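Local coordinates for protein GEO10716p1 (PDB 7BTG) that probably removes phosphate from phosphoarginine in proteins, as a member of the low molecular weight protein tyrosine phosphatase family, at residues 54-59 / 134-139; 121-126 / 139-144; 5-8 / 13-16; 79-84 / 147-152. The protein carries 1 engineered substitution. All coordinates share one frame; numbering follows the deposited sequence.

Interaction 1 (54-59 / 134-139); sequences QQLLKQ and GFNAAY
The carboxamide of Asn136 turns its oxygen to Leu56: OD1 lies 3.5 Å from both CD1 and CD2 of Leu56, so the branched end of the leucine is set against one polar atom. The two aromatic residues of this helix touch Leu56 chiefly at the roots of their side chains. Phe135 offers its CB, 3.8 Å from Leu56 CD2. Tyr139, one helical turn on, offers its CB at 4.0 Å from the same CD2 atom. Leu56 CD2 approaches the Tyr139 ring obliquely. Beyond this contact the Tyr139 ring stacks with that of His60.

CD2 makes more of the contacts, while CD1 meets Asn136 OD1. Besides the two CB atoms CD2 meets a backbone atom, with Phe135 O 3.6 Å from Leu56 CD2. That oxygen is already used inside its helix, where it accepts a bond from Tyr139 N. The CG of Leu56 stands opposite its own backbone N (chi1 177°), which carries both methyls out toward the other helix. No hydrogen bond crosses here. The contact is held by van der Waals packing, and Leu56 supplies most of the surface on its side. Asn136 closes the more exposed margin, while Leu56, Phe135 and Tyr139 are buried.

The axes of the two short helical segments come within 10.8 Å and run at 52° to each other. Helix 51-58 is thereby packed against the early turns of the C-terminal helix 133-154. Helix 13-27 lies next to both: Met16 touches Leu57 and Phe135, and Ile20 touches Tyr139.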
loop_
_atom_site.group_PDB
_atom_site.type_symbol
_atom_site.label_atom_id
_atom_site.label_comp_id
_atom_site.label_asym_id
_atom_site.label_seq_id
_atom_site.Cartn_x
_atom_site.Cartn_y
_atom_site.Cartn_z
ATOM N N GLN A 54 13.284 -5.057 -2.339
ATOM C CA GLN A 54 13.339 -6.465 -1.956
ATOM C C GLN A 54 14.511 -6.729 -1.019
ATOM O O GLN A 54 14.434 -7.611 -0.150
ATOM C CB GLN A 54 13.437 -7.346 -3.204
ATOM C CG GLN A 54 12.173 -7.361 -4.053
ATOM C CD GLN A 54 12.184 -8.448 -5.125
ATOM O OE1 GLN A 54 12.602 -8.213 -6.254
ATOM N NE2 GLN A 54 11.711 -9.640 -4.773
ATOM N N GLN A 55 15.597 -5.974 -1.172
ATOM C CA GLN A 55 16.717 -6.105 -0.252
ATOM C C GLN A 55 16.340 -5.605 1.131
ATOM O O GLN A 55 16.456 -6.341 2.121
ATOM C CB GLN A 55 17.933 -5.353 -0.786
ATOM C CG GLN A 55 18.685 -6.145 -1.847
ATOM C CD GLN A 55 18.870 -7.615 -1.461
ATOM O OE1 GLN A 55 19.763 -7.949 -0.673
ATOM N NE2 GLN A 55 18.020 -8.499 -2.011
ATOM N N LEU A 56 15.873 -4.359 1.218
ATOM C CA LEU A 56 15.430 -3.828 2.501
ATOM C C LEU A 56 14.409 -4.751 3.159
ATOM O O LEU A 56 14.452 -4.970 4.373
ATOM C CB LEU A 56 14.863 -2.424 2.305
ATOM C CG LEU A 56 14.289 -1.714 3.519
ATOM C CD1 LEU A 56 15.328 -1.657 4.622
ATOM C CD2 LEU A 56 13.876 -0.319 3.110
ATOM N N LEU A 57 13.519 -5.342 2.369
ATOM C CA LEU A 57 12.552 -6.282 2.921
ATOM C C LEU A 57 13.234 -7.531 3.477
ATOM O O LEU A 57 12.976 -7.926 4.619
ATOM C CB LEU A 57 11.527 -6.656 1.857
ATOM C CG LEU A 57 10.484 -5.568 1.604
ATOM C CD1 LEU A 57 9.669 -5.912 0.375
ATOM C CD2 LEU A 57 9.583 -5.419 2.826
ATOM N N LYS A 58 14.093 -8.178 2.675
ATOM C CA LYS A 58 14.839 -9.340 3.157
ATOM C C LYS A 58 15.610 -9.017 4.428
ATOM O O LYS A 58 15.601 -9.794 5.389
ATOM C CB LYS A 58 15.796 -9.850 2.078
ATOM C CG LYS A 58 17.058 -10.523 2.647
ATOM C CD LYS A 58 17.988 -11.065 1.577
ATOM C CE LYS A 58 17.660 -12.512 1.228
ATOM N NZ LYS A 58 18.615 -13.036 0.206
ATOM N N GLN A 59 16.276 -7.872 4.455
ATOM C CA GLN A 59 16.947 -7.423 5.660
ATOM C C GLN A 59 16.009 -7.338 6.867
ATOM O O GLN A 59 16.495 -7.253 7.999
ATOM C CB GLN A 59 17.608 -6.081 5.344
ATOM C CG GLN A 59 17.920 -5.181 6.503
ATOM C CD GLN A 59 18.484 -3.867 6.030
ATOM O OE1 GLN A 59 19.139 -3.810 4.988
ATOM N NE2 GLN A 59 18.218 -2.799 6.774
ATOM N N GLY A 134 15.375 7.107 0.806
ATOM C CA GLY A 134 13.966 7.160 0.463
ATOM C C GLY A 134 13.234 5.879 0.816
ATOM O O GLY A 134 12.109 5.918 1.308
ATOM N N PHE A 135 13.856 4.726 0.565
ATOM C CA PHE A 135 13.203 3.472 0.912
ATOM C C PHE A 135 13.080 3.320 2.421
ATOM O O PHE A 135 12.086 2.780 2.915
ATOM C CB PHE A 135 13.965 2.292 0.328
ATOM C CG PHE A 135 13.524 1.908 -1.051
ATOM C CD1 PHE A 135 12.524 0.966 -1.236
ATOM C CD2 PHE A 135 14.114 2.488 -2.167
ATOM C CE1 PHE A 135 12.119 0.610 -2.501
ATOM C CE2 PHE A 135 13.704 2.143 -3.438
ATOM C CZ PHE A 135 12.708 1.195 -3.602
ATOM N N ASN A 136 14.072 3.811 3.169
ATOM C CA ASN A 136 14.078 3.616 4.617
ATOM C C ASN A 136 12.994 4.447 5.279
ATOM O O ASN A 136 12.251 3.946 6.126
ATOM C CB ASN A 136 15.455 3.957 5.196
ATOM C CG ASN A 136 16.504 2.927 4.835
ATOM O OD1 ASN A 136 16.216 1.729 4.782
ATOM N ND2 ASN A 136 17.713 3.382 4.564
ATOM N N ALA A 137 12.888 5.723 4.902
ATOM C CA ALA A 137 11.780 6.536 5.388
ATOM C C ALA A 137 10.432 5.906 5.039
ATOM O O ALA A 137 9.529 5.837 5.886
ATOM C CB ALA A 137 11.874 7.948 4.812
ATOM N N ALA A 138 10.275 5.439 3.796
ATOM C CA ALA A 138 8.993 4.870 3.391
ATOM C C ALA A 138 8.676 3.616 4.190
ATOM O O ALA A 138 7.525 3.394 4.589
ATOM C CB ALA A 138 8.995 4.559 1.890
ATOM N N TYR A 139 9.682 2.772 4.412
ATOM C CA TYR A 139 9.451 1.564 5.184
ATOM C C TYR A 139 8.932 1.907 6.572
ATOM O O TYR A 139 7.975 1.291 7.051
ATOM C CB TYR A 139 10.739 0.748 5.271
ATOM C CG TYR A 139 10.612 -0.446 6.185
ATOM C CD1 TYR A 139 10.872 -0.333 7.548
ATOM C CD2 TYR A 139 10.232 -1.682 5.694
ATOM C CE1 TYR A 139 10.748 -1.408 8.383
ATOM C CE2 TYR A 139 10.105 -2.766 6.534
ATOM C CZ TYR A 139 10.364 -2.620 7.874
ATOM O OH TYR A 139 10.243 -3.691 8.728
#

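Interaction 2 (121-126 / 139-144); sequences EIIEDP and YLQILE
The loop between strand 107-110 and helix 133-154 is held to that helix by Gln141 and Ile123. Gln141 reaches out with its carboxamide and binds the loop backbone at two places. Gln141 NE2 donates to Ile122 O at 2.7 Å. The bond is bent, with an angle of 137° at the hydrogen, and the donor sits above the carbonyl plane, 55° out of it. NE2 also bonds to Asp120 O. On the other end of the amide, Gln141 OE1 accepts from a water at 2.6 Å. The same water accepts from Glu124 N at 3.0 Å. With both ends engaged, the amide is likely to be fixed in its rotation.

This loop carries the Asp-Pro-Tyr sequence of the family, beginning at Asp125. In relatives that aspartate serves as the general acid.

Beneath the polar grip is an apolar layer. The Ile123 and Gln141 side chains run alongside each other, pointing opposite ways, and Ile123 CD1 comes 3.9 Å from Gln141 CB. Ile123 lies across Ile142 at about a right angle, with Ile123 CD1 3.9 Å from Ile142 CG1. Ile123 CG1 is anti to its carbonyl carbon (chi1 -50°), which directs CD1 to the helix. Ile142 in turn touches Ala17 of helix 13-27.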
loop_
_atom_site.group_PDB
_atom_site.type_symbol
_atom_site.label_atom_id
_atom_site.label_comp_id
_atom_site.label_asym_id
_atom_site.label_seq_id
_atom_site.Cartn_x
_atom_site.Cartn_y
_atom_site.Cartn_z
ATOM N N GLU A 121 2.264 12.595 6.948
ATOM C CA GLU A 121 1.166 11.941 6.239
ATOM C C GLU A 121 1.623 11.296 4.929
ATOM O O GLU A 121 1.116 10.237 4.536
ATOM C CB GLU A 121 0.094 12.986 5.928
ATOM C CG GLU A 121 -1.158 12.965 6.733
ATOM C CD GLU A 121 -2.280 13.666 5.989
ATOM O OE1 GLU A 121 -1.996 14.644 5.251
ATOM O OE2 GLU A 121 -3.440 13.220 6.113
ATOM N N ILE A 122 2.527 11.952 4.211
ATOM C CA ILE A 122 2.788 11.646 2.806
ATOM C C ILE A 122 3.938 10.647 2.690
ATOM O O ILE A 122 5.060 10.912 3.126
ATOM C CB ILE A 122 3.106 12.927 2.008
ATOM C CG1 ILE A 122 2.045 14.002 2.227
ATOM C CG2 ILE A 122 3.183 12.618 0.527
ATOM C CD1 ILE A 122 0.678 13.633 1.663
ATOM N N ILE A 123 3.683 9.526 2.037
ATOM C CA ILE A 123 4.707 8.522 1.801
ATOM C C ILE A 123 5.249 8.733 0.395
ATOM O O ILE A 123 4.592 8.386 -0.587
ATOM C CB ILE A 123 4.141 7.118 2.011
ATOM C CG1 ILE A 123 3.433 7.112 3.361
ATOM C CG2 ILE A 123 5.246 6.107 1.970
ATOM C CD1 ILE A 123 3.125 5.776 3.924
ATOM N N GLU A 124 6.450 9.299 0.299
ATOM C CA GLU A 124 7.027 9.724 -0.970
ATOM C C GLU A 124 7.574 8.555 -1.775
ATOM O O GLU A 124 8.134 7.599 -1.226
ATOM C CB GLU A 124 8.164 10.723 -0.744
ATOM C CG GLU A 124 7.843 11.862 0.218
ATOM C CD GLU A 124 7.030 12.974 -0.428
ATOM O OE1 GLU A 124 6.086 12.657 -1.197
ATOM O OE2 GLU A 124 7.346 14.165 -0.173
ATOM N N ASP A 125 7.428 8.656 -3.100
ATOM C CA ASP A 125 7.977 7.705 -4.066
ATOM C C ASP A 125 9.494 7.635 -3.958
ATOM O O ASP A 125 10.165 8.630 -4.245
ATOM C CB ASP A 125 7.595 8.112 -5.492
ATOM C CG ASP A 125 7.943 7.047 -6.510
ATOM O OD1 ASP A 125 8.645 6.063 -6.164
ATOM O OD2 ASP A 125 7.496 7.183 -7.659
ATOM N N PRO A 126 10.073 6.498 -3.565
ATOM C CA PRO A 126 11.537 6.382 -3.487
ATOM C C PRO A 126 12.216 5.963 -4.778
ATOM O O PRO A 126 13.446 5.915 -4.801
ATOM C CB PRO A 126 11.724 5.286 -2.428
ATOM C CG PRO A 126 10.572 4.370 -2.662
ATOM C CD PRO A 126 9.405 5.287 -3.057
ATOM N N TYR A 139 9.682 2.772 4.412
ATOM C CA TYR A 139 9.451 1.564 5.184
ATOM C C TYR A 139 8.932 1.907 6.572
ATOM O O TYR A 139 7.975 1.291 7.051
ATOM C CB TYR A 139 10.739 0.748 5.271
ATOM C CG TYR A 139 10.612 -0.446 6.185
ATOM C CD1 TYR A 139 10.872 -0.333 7.548
ATOM C CD2 TYR A 139 10.232 -1.682 5.694
ATOM C CE1 TYR A 139 10.748 -1.408 8.383
ATOM C CE2 TYR A 139 10.105 -2.766 6.534
ATOM C CZ TYR A 139 10.364 -2.620 7.874
ATOM O OH TYR A 139 10.243 -3.691 8.728
ATOM N N LEU A 140 9.551 2.896 7.225
ATOM C CA LEU A 140 9.150 3.269 8.580
ATOM C C LEU A 140 7.753 3.879 8.594
ATOM O O LEU A 140 6.925 3.516 9.439
ATOM C CB LEU A 140 10.172 4.238 9.190
ATOM C CG LEU A 140 11.589 3.682 9.453
ATOM C CD1 LEU A 140 12.614 4.808 9.643
ATOM C CD2 LEU A 140 11.637 2.710 10.653
ATOM N N GLN A 141 7.472 4.803 7.664
ATOM C CA GLN A 141 6.120 5.351 7.545
ATOM C C GLN A 141 5.098 4.256 7.284
ATOM O O GLN A 141 3.992 4.285 7.834
ATOM C CB GLN A 141 6.044 6.382 6.421
ATOM C CG GLN A 141 6.399 7.806 6.763
ATOM C CD GLN A 141 6.647 8.641 5.497
ATOM O OE1 GLN A 141 7.418 8.247 4.631
ATOM N NE2 GLN A 141 5.978 9.785 5.388
ATOM N N ILE A 142 5.437 3.293 6.431
ATOM C CA ILE A 142 4.477 2.250 6.098
ATOM C C ILE A 142 4.261 1.333 7.297
ATOM O O ILE A 142 3.131 0.923 7.593
ATOM C CB ILE A 142 4.940 1.472 4.850
ATOM C CG1 ILE A 142 4.841 2.336 3.583
ATOM C CG2 ILE A 142 4.098 0.242 4.664
ATOM C CD1 ILE A 142 5.675 1.804 2.399
ATOM N N LEU A 143 5.338 1.008 8.010
ATOM C CA LEU A 143 5.226 0.134 9.172
ATOM C C LEU A 143 4.353 0.766 10.256
ATOM O O LEU A 143 3.400 0.143 10.732
ATOM C CB LEU A 143 6.617 -0.184 9.711
ATOM C CG LEU A 143 6.679 -1.092 10.933
ATOM C CD1 LEU A 143 5.869 -2.352 10.680
ATOM C CD2 LEU A 143 8.125 -1.419 11.204
ATOM N N GLU A 144 4.640 2.016 10.644
ATOM C CA GLU A 144 3.806 2.636 11.667
ATOM C C GLU A 144 2.371 2.750 11.190
ATOM O O GLU A 144 1.436 2.449 11.950
ATOM C CB GLU A 144 4.334 4.013 12.070
ATOM C CG GLU A 144 3.502 4.643 13.204
ATOM C CD GLU A 144 4.028 6.001 13.665
ATOM O OE1 GLU A 144 5.146 6.384 13.248
ATOM O OE2 GLU A 144 3.322 6.683 14.451
HETATM O O HOH W 1 8.410 9.543 2.550
#

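Interaction 3 (5-8 / 13-16); sequences FVSI and RSPM. Engineered in segment 5-8: Ser7 (natural residue Cys). With PO4 (phosphate ion), chain B.
Ser7 and Arg13 are the first and last residues of the phosphate-binding loop of the family, the CX5R P-loop that joins strand 2-7 to helix 13-27. Ser7 is engineered; the natural residue is cysteine, in this family the nucleophile. A phosphate ion, probably from the crystallisation liquor, occupies the loop.

The tight part is the serine pair. Ser7 OG and Ser14 OG are modelled 2.3 Å apart, too short to be trusted in detail, and either could be the donor. Behind them Phe5 O packs 3.6 Å from Ser14 CB. Ser14 OG also bonds to Asn10 ND2.

The looser margin is at Ile8, which is partly exposed. Its CG2 lies 3.7 Å from Arg13 NH2, but the rest of the side chain leads away from the helix.

Arg13 grips the anion from the backbone and from the side chain. Its N, at the start of the helix, donates to phosphate O3 at 2.8 Å, where the helix end would favour negative charge. The chain bends at chi3 (-66°) and brings the guanidinium edge-on, with the phosphorus in its plane. Replacing Arg13 with leucine would probably leave phosphate O3 and O4 without these side-chain donors and Asp86 without its salt-bridge mate. Ser7 OG also lies 2.8 Å from phosphate O1, but which neighbour takes its proton is not settled. Backbone N atoms of Gly9, Thr11 and Cys12 complete the cradle. The two side-chain bonds are nearly straight: Arg13 NE meets phosphate O3 at 2.7 Å (165°), and Arg13 NH2 meets phosphate O4 at 2.8 Å (174°).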
loop_
_atom_site.group_PDB
_atom_site.type_symbol
_atom_site.label_atom_id
_atom_site.label_comp_id
_atom_site.label_asym_id
_atom_site.label_seq_id
_atom_site.Cartn_x
_atom_site.Cartn_y
_atom_site.Cartn_z
ATOM N N PHE A 5 -3.076 -1.996 -1.410
ATOM C CA PHE A 5 -2.186 -0.845 -1.352
ATOM C C PHE A 5 -1.910 -0.345 -2.768
ATOM O O PHE A 5 -1.733 -1.141 -3.693
ATOM C CB PHE A 5 -0.872 -1.189 -0.655
ATOM C CG PHE A 5 -1.012 -1.457 0.822
ATOM C CD1 PHE A 5 -1.260 -0.433 1.699
ATOM C CD2 PHE A 5 -0.852 -2.739 1.332
ATOM C CE1 PHE A 5 -1.365 -0.674 3.079
ATOM C CE2 PHE A 5 -0.954 -2.987 2.712
ATOM C CZ PHE A 5 -1.215 -1.949 3.577
ATOM N N VAL A 6 -1.878 0.978 -2.942
ATOM C CA VAL A 6 -1.739 1.566 -4.270
ATOM C C VAL A 6 -0.626 2.600 -4.270
ATOM O O VAL A 6 -0.598 3.498 -3.420
ATOM C CB VAL A 6 -3.055 2.180 -4.765
ATOM C CG1 VAL A 6 -2.824 2.932 -6.102
ATOM C CG2 VAL A 6 -4.063 1.073 -4.977
ATOM N N SER A 7 0.314 2.447 -5.201
ATOM C CA SER A 7 1.346 3.435 -5.458
ATOM C C SER A 7 1.348 3.701 -6.952
ATOM O O SER A 7 0.706 2.981 -7.715
ATOM C CB SER A 7 2.729 2.966 -4.975
ATOM O OG SER A 7 3.126 1.730 -5.553
ATOM N N ILE A 8 2.072 4.736 -7.395
ATOM C CA ILE A 8 1.981 5.054 -8.816
ATOM C C ILE A 8 2.608 3.941 -9.647
ATOM O O ILE A 8 2.012 3.471 -10.624
ATOM C CB ILE A 8 2.571 6.446 -9.126
ATOM C CG1 ILE A 8 2.220 6.814 -10.560
ATOM C CG2 ILE A 8 4.083 6.518 -8.941
ATOM C CD1 ILE A 8 2.473 8.236 -10.901
ATOM N N ARG A 13 6.629 1.432 -3.044
ATOM C CA ARG A 13 5.870 1.619 -1.810
ATOM C C ARG A 13 4.790 0.557 -1.633
ATOM O O ARG A 13 4.667 -0.032 -0.555
ATOM C CB ARG A 13 5.261 3.026 -1.776
ATOM C CG ARG A 13 6.288 4.121 -1.673
ATOM C CD ARG A 13 5.674 5.465 -1.996
ATOM N NE ARG A 13 5.276 5.500 -3.403
ATOM C CZ ARG A 13 4.640 6.517 -3.986
ATOM N NH1 ARG A 13 4.325 7.605 -3.277
ATOM N NH2 ARG A 13 4.317 6.439 -5.280
ATOM N N SER A 14 3.981 0.312 -2.664
ATOM C CA SER A 14 2.861 -0.594 -2.475
ATOM C C SER A 14 3.297 -2.047 -2.259
ATOM O O SER A 14 2.704 -2.732 -1.409
ATOM C CB SER A 14 1.842 -0.486 -3.623
ATOM O OG SER A 14 2.407 -0.385 -4.927
ATOM N N PRO A 15 4.303 -2.575 -2.969
ATOM C CA PRO A 15 4.715 -3.957 -2.661
ATOM C C PRO A 15 5.320 -4.081 -1.278
ATOM O O PRO A 15 5.149 -5.116 -0.623
ATOM C CB PRO A 15 5.740 -4.287 -3.757
ATOM C CG PRO A 15 5.505 -3.283 -4.842
ATOM C CD PRO A 15 5.032 -2.042 -4.141
ATOM N N MET A 16 6.023 -3.052 -0.812
ATOM C CA MET A 16 6.548 -3.082 0.547
ATOM C C MET A 16 5.406 -3.115 1.559
ATOM O O MET A 16 5.388 -3.946 2.478
ATOM C CB MET A 16 7.455 -1.874 0.784
ATOM C CG MET A 16 8.926 -2.155 0.567
ATOM S SD MET A 16 9.939 -0.751 1.077
ATOM C CE MET A 16 9.288 0.521 0.009
HETATM P P PO4 B . 6.111 3.285 -6.348
HETATM O O1 PO4 B . 5.674 1.869 -6.675
HETATM O O2 PO4 B . 7.464 3.542 -6.959
HETATM O O3 PO4 B . 6.272 3.526 -4.866
HETATM O O4 PO4 B . 5.071 4.290 -6.839
#

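Interaction 4 (79-84 / 147-152); sequences FDYIFA and ERFLQH
Phe149 meets Tyr81 and Phe83 in an aromatic cluster between the parallel sheet and the C-terminal helix 133-154. Both pairs are T-shaped, but Phe149 plays a different part in each. Toward Tyr81 it presents its edge: Phe149 CE2 stands over the centre of the Tyr81 ring, 3.9 Å above its plane. Toward Phe83 it presents a face, and Phe83 CZ points at it from 3.7 Å above the plane, displaced toward the rim. The planes of Phe149 and Tyr81 are 68° apart, those of Phe149 and Phe83 77°.

With its CG opposite the backbone N (chi1 164°), Phe149 sends its ring away from the helix to the strand. Tyr81 and Phe83 both point at the helix from strand 81-84, while Ile82 between them packs on Leu93 of helix 87-99. An alanine in place of Phe149 would probably open a gap between helix and sheet, with the Tyr81 face and the Phe83 edge left without their aromatic partner.

Further out, Tyr114 makes another edge-to-face pair with Phe149. Phe83 also meets the ring of Phe5, and Tyr81 rests on Lys107 and Gln109 of strand 107-110. At the heart of the cluster one atom serves both partners: Phe149 CE2 lies 3.7 Å from Phe83 CZ and 4.0 Å from Tyr81 CE1.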
loop_
_atom_site.group_PDB
_atom_site.type_symbol
_atom_site.label_atom_id
_atom_site.label_comp_id
_atom_site.label_asym_id
_atom_site.label_seq_id
_atom_site.Cartn_x
_atom_site.Cartn_y
_atom_site.Cartn_z
ATOM N N PHE A 79 -12.373 -4.955 -2.506
ATOM C CA PHE A 79 -11.532 -4.660 -1.355
ATOM C C PHE A 79 -12.287 -3.774 -0.381
ATOM O O PHE A 79 -13.172 -3.011 -0.770
ATOM C CB PHE A 79 -10.200 -4.003 -1.756
ATOM C CG PHE A 79 -9.243 -4.948 -2.423
ATOM C CD1 PHE A 79 -8.335 -5.670 -1.673
ATOM C CD2 PHE A 79 -9.273 -5.136 -3.801
ATOM C CE1 PHE A 79 -7.465 -6.564 -2.287
ATOM C CE2 PHE A 79 -8.413 -6.014 -4.417
ATOM C CZ PHE A 79 -7.502 -6.730 -3.668
ATOM N N ASP A 80 -11.940 -3.909 0.898
ATOM C CA ASP A 80 -12.527 -3.084 1.945
ATOM C C ASP A 80 -11.778 -1.768 2.103
ATOM O O ASP A 80 -12.385 -0.724 2.369
ATOM C CB ASP A 80 -12.531 -3.848 3.281
ATOM C CG ASP A 80 -13.182 -5.228 3.167
ATOM O OD1 ASP A 80 -14.385 -5.305 2.831
ATOM O OD2 ASP A 80 -12.488 -6.235 3.412
ATOM N N TYR A 81 -10.460 -1.812 1.972
ATOM C CA TYR A 81 -9.616 -0.633 2.050
ATOM C C TYR A 81 -8.728 -0.610 0.820
ATOM O O TYR A 81 -8.216 -1.653 0.409
ATOM C CB TYR A 81 -8.770 -0.633 3.333
ATOM C CG TYR A 81 -9.591 -0.289 4.542
ATOM C CD1 TYR A 81 -9.665 1.014 4.985
ATOM C CD2 TYR A 81 -10.337 -1.268 5.216
ATOM C CE1 TYR A 81 -10.439 1.356 6.081
ATOM C CE2 TYR A 81 -11.111 -0.941 6.330
ATOM C CZ TYR A 81 -11.158 0.383 6.753
ATOM O OH TYR A 81 -11.917 0.767 7.842
ATOM N N ILE A 82 -8.588 0.565 0.217
ATOM C CA ILE A 82 -7.586 0.831 -0.808
ATOM C C ILE A 82 -6.779 2.025 -0.321
ATOM O O ILE A 82 -7.335 3.107 -0.105
ATOM C CB ILE A 82 -8.216 1.112 -2.179
ATOM C CG1 ILE A 82 -9.026 -0.091 -2.655
ATOM C CG2 ILE A 82 -7.151 1.437 -3.167
ATOM C CD1 ILE A 82 -9.747 0.155 -3.962
ATOM N N PHE A 83 -5.494 1.813 -0.095
ATOM C CA PHE A 83 -4.620 2.803 0.517
ATOM C C PHE A 83 -3.746 3.447 -0.548
ATOM O O PHE A 83 -3.028 2.749 -1.269
ATOM C CB PHE A 83 -3.753 2.167 1.599
ATOM C CG PHE A 83 -4.531 1.770 2.828
ATOM C CD1 PHE A 83 -5.217 2.729 3.560
ATOM C CD2 PHE A 83 -4.585 0.452 3.240
ATOM C CE1 PHE A 83 -5.945 2.383 4.671
ATOM C CE2 PHE A 83 -5.307 0.100 4.354
ATOM C CZ PHE A 83 -5.979 1.073 5.079
ATOM N N ALA A 84 -3.827 4.769 -0.643
ATOM C CA ALA A 84 -2.900 5.573 -1.424
ATOM C C ALA A 84 -1.673 5.946 -0.598
ATOM O O ALA A 84 -1.740 6.081 0.626
ATOM C CB ALA A 84 -3.603 6.850 -1.904
ATOM N N GLU A 147 0.613 -0.422 11.503
ATOM C CA GLU A 147 0.418 -0.754 12.912
ATOM C C GLU A 147 -0.770 -0.007 13.498
ATOM O O GLU A 147 -1.659 -0.614 14.105
ATOM C CB GLU A 147 1.679 -0.442 13.698
ATOM C CG GLU A 147 2.849 -1.218 13.207
ATOM C CD GLU A 147 3.764 -1.619 14.300
ATOM O OE1 GLU A 147 3.282 -2.234 15.271
ATOM O OE2 GLU A 147 4.962 -1.291 14.192
ATOM N N ARG A 148 -0.812 1.314 13.319
ATOM C CA ARG A 148 -1.940 2.054 13.876
ATOM C C ARG A 148 -3.242 1.683 13.188
ATOM O O ARG A 148 -4.293 1.667 13.832
ATOM C CB ARG A 148 -1.670 3.556 13.804
ATOM C CG ARG A 148 -0.437 3.913 14.597
ATOM C CD ARG A 148 -0.380 5.339 15.015
ATOM N NE ARG A 148 0.860 5.587 15.741
ATOM C CZ ARG A 148 1.019 5.393 17.049
ATOM N NH1 ARG A 148 0.012 4.954 17.784
ATOM N NH2 ARG A 148 2.187 5.638 17.622
ATOM N N PHE A 149 -3.188 1.338 11.901
ATOM C CA PHE A 149 -4.398 0.912 11.208
ATOM C C PHE A 149 -4.976 -0.357 11.825
ATOM O O PHE A 149 -6.193 -0.470 12.012
ATOM C CB PHE A 149 -4.119 0.699 9.720
ATOM C CG PHE A 149 -5.191 -0.102 9.021
ATOM C CD1 PHE A 149 -4.935 -1.389 8.574
ATOM C CD2 PHE A 149 -6.450 0.415 8.846
ATOM C CE1 PHE A 149 -5.902 -2.132 7.935
ATOM C CE2 PHE A 149 -7.440 -0.327 8.214
ATOM C CZ PHE A 149 -7.163 -1.603 7.763
ATOM N N LEU A 150 -4.119 -1.340 12.119
ATOM C CA LEU A 150 -4.615 -2.592 12.688
ATOM C C LEU A 150 -5.187 -2.362 14.081
ATOM O O LEU A 150 -6.241 -2.905 14.429
ATOM C CB LEU A 150 -3.492 -3.626 12.739
ATOM C CG LEU A 150 -2.985 -4.280 11.454
ATOM C CD1 LEU A 150 -1.653 -4.939 11.744
ATOM C CD2 LEU A 150 -3.979 -5.304 10.931
ATOM N N GLN A 151 -4.501 -1.541 14.878
ATOM C CA GLN A 151 -4.975 -1.156 16.198
ATOM C C GLN A 151 -6.366 -0.557 16.135
ATOM O O GLN A 151 -7.157 -0.734 17.066
ATOM C CB GLN A 151 -3.991 -0.161 16.811
ATOM C CG GLN A 151 -4.305 0.270 18.222
ATOM C CD GLN A 151 -3.896 1.713 18.498
ATOM O OE1 GLN A 151 -2.760 2.111 18.232
ATOM N NE2 GLN A 151 -4.829 2.506 19.024
ATOM N N HIS A 152 -6.692 0.138 15.040
ATOM C CA HIS A 152 -7.980 0.816 14.941
ATOM C C HIS A 152 -9.077 -0.104 14.435
ATOM O O HIS A 152 -10.235 0.052 14.832
ATOM C CB HIS A 152 -7.873 2.035 14.025
ATOM C CG HIS A 152 -6.967 3.108 14.549
ATOM N ND1 HIS A 152 -5.933 2.849 15.428
ATOM C CD2 HIS A 152 -6.944 4.445 14.326
ATOM C CE1 HIS A 152 -5.309 3.978 15.719
ATOM N NE2 HIS A 152 -5.903 4.961 15.064
#

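How the interactions relate
Helix 133-154 takes part in interactions 1, 2 and 4, meeting in turn helix 51-58, the loop at 121-126 and the sheet. Interactions 1 and 2 share Tyr139, and Pro126 of the second packs on Phe135 of the first. Interaction 3 lies nearest the chain centre and is the polar site, built round an anion. Interactions 1 and 4 are also buried and lack hydrogen bonds across them, the first mainly aliphatic with a polar margin at Asn136, the second aromatic. Interaction 2 is only partly buried, and water enters its bonding. Ile123 O probably bonds to Arg13 NH1, linking interactions 2 and 3. Neighbouring strands join interactions 3 and 4, probably through Val6 N and Phe83 O.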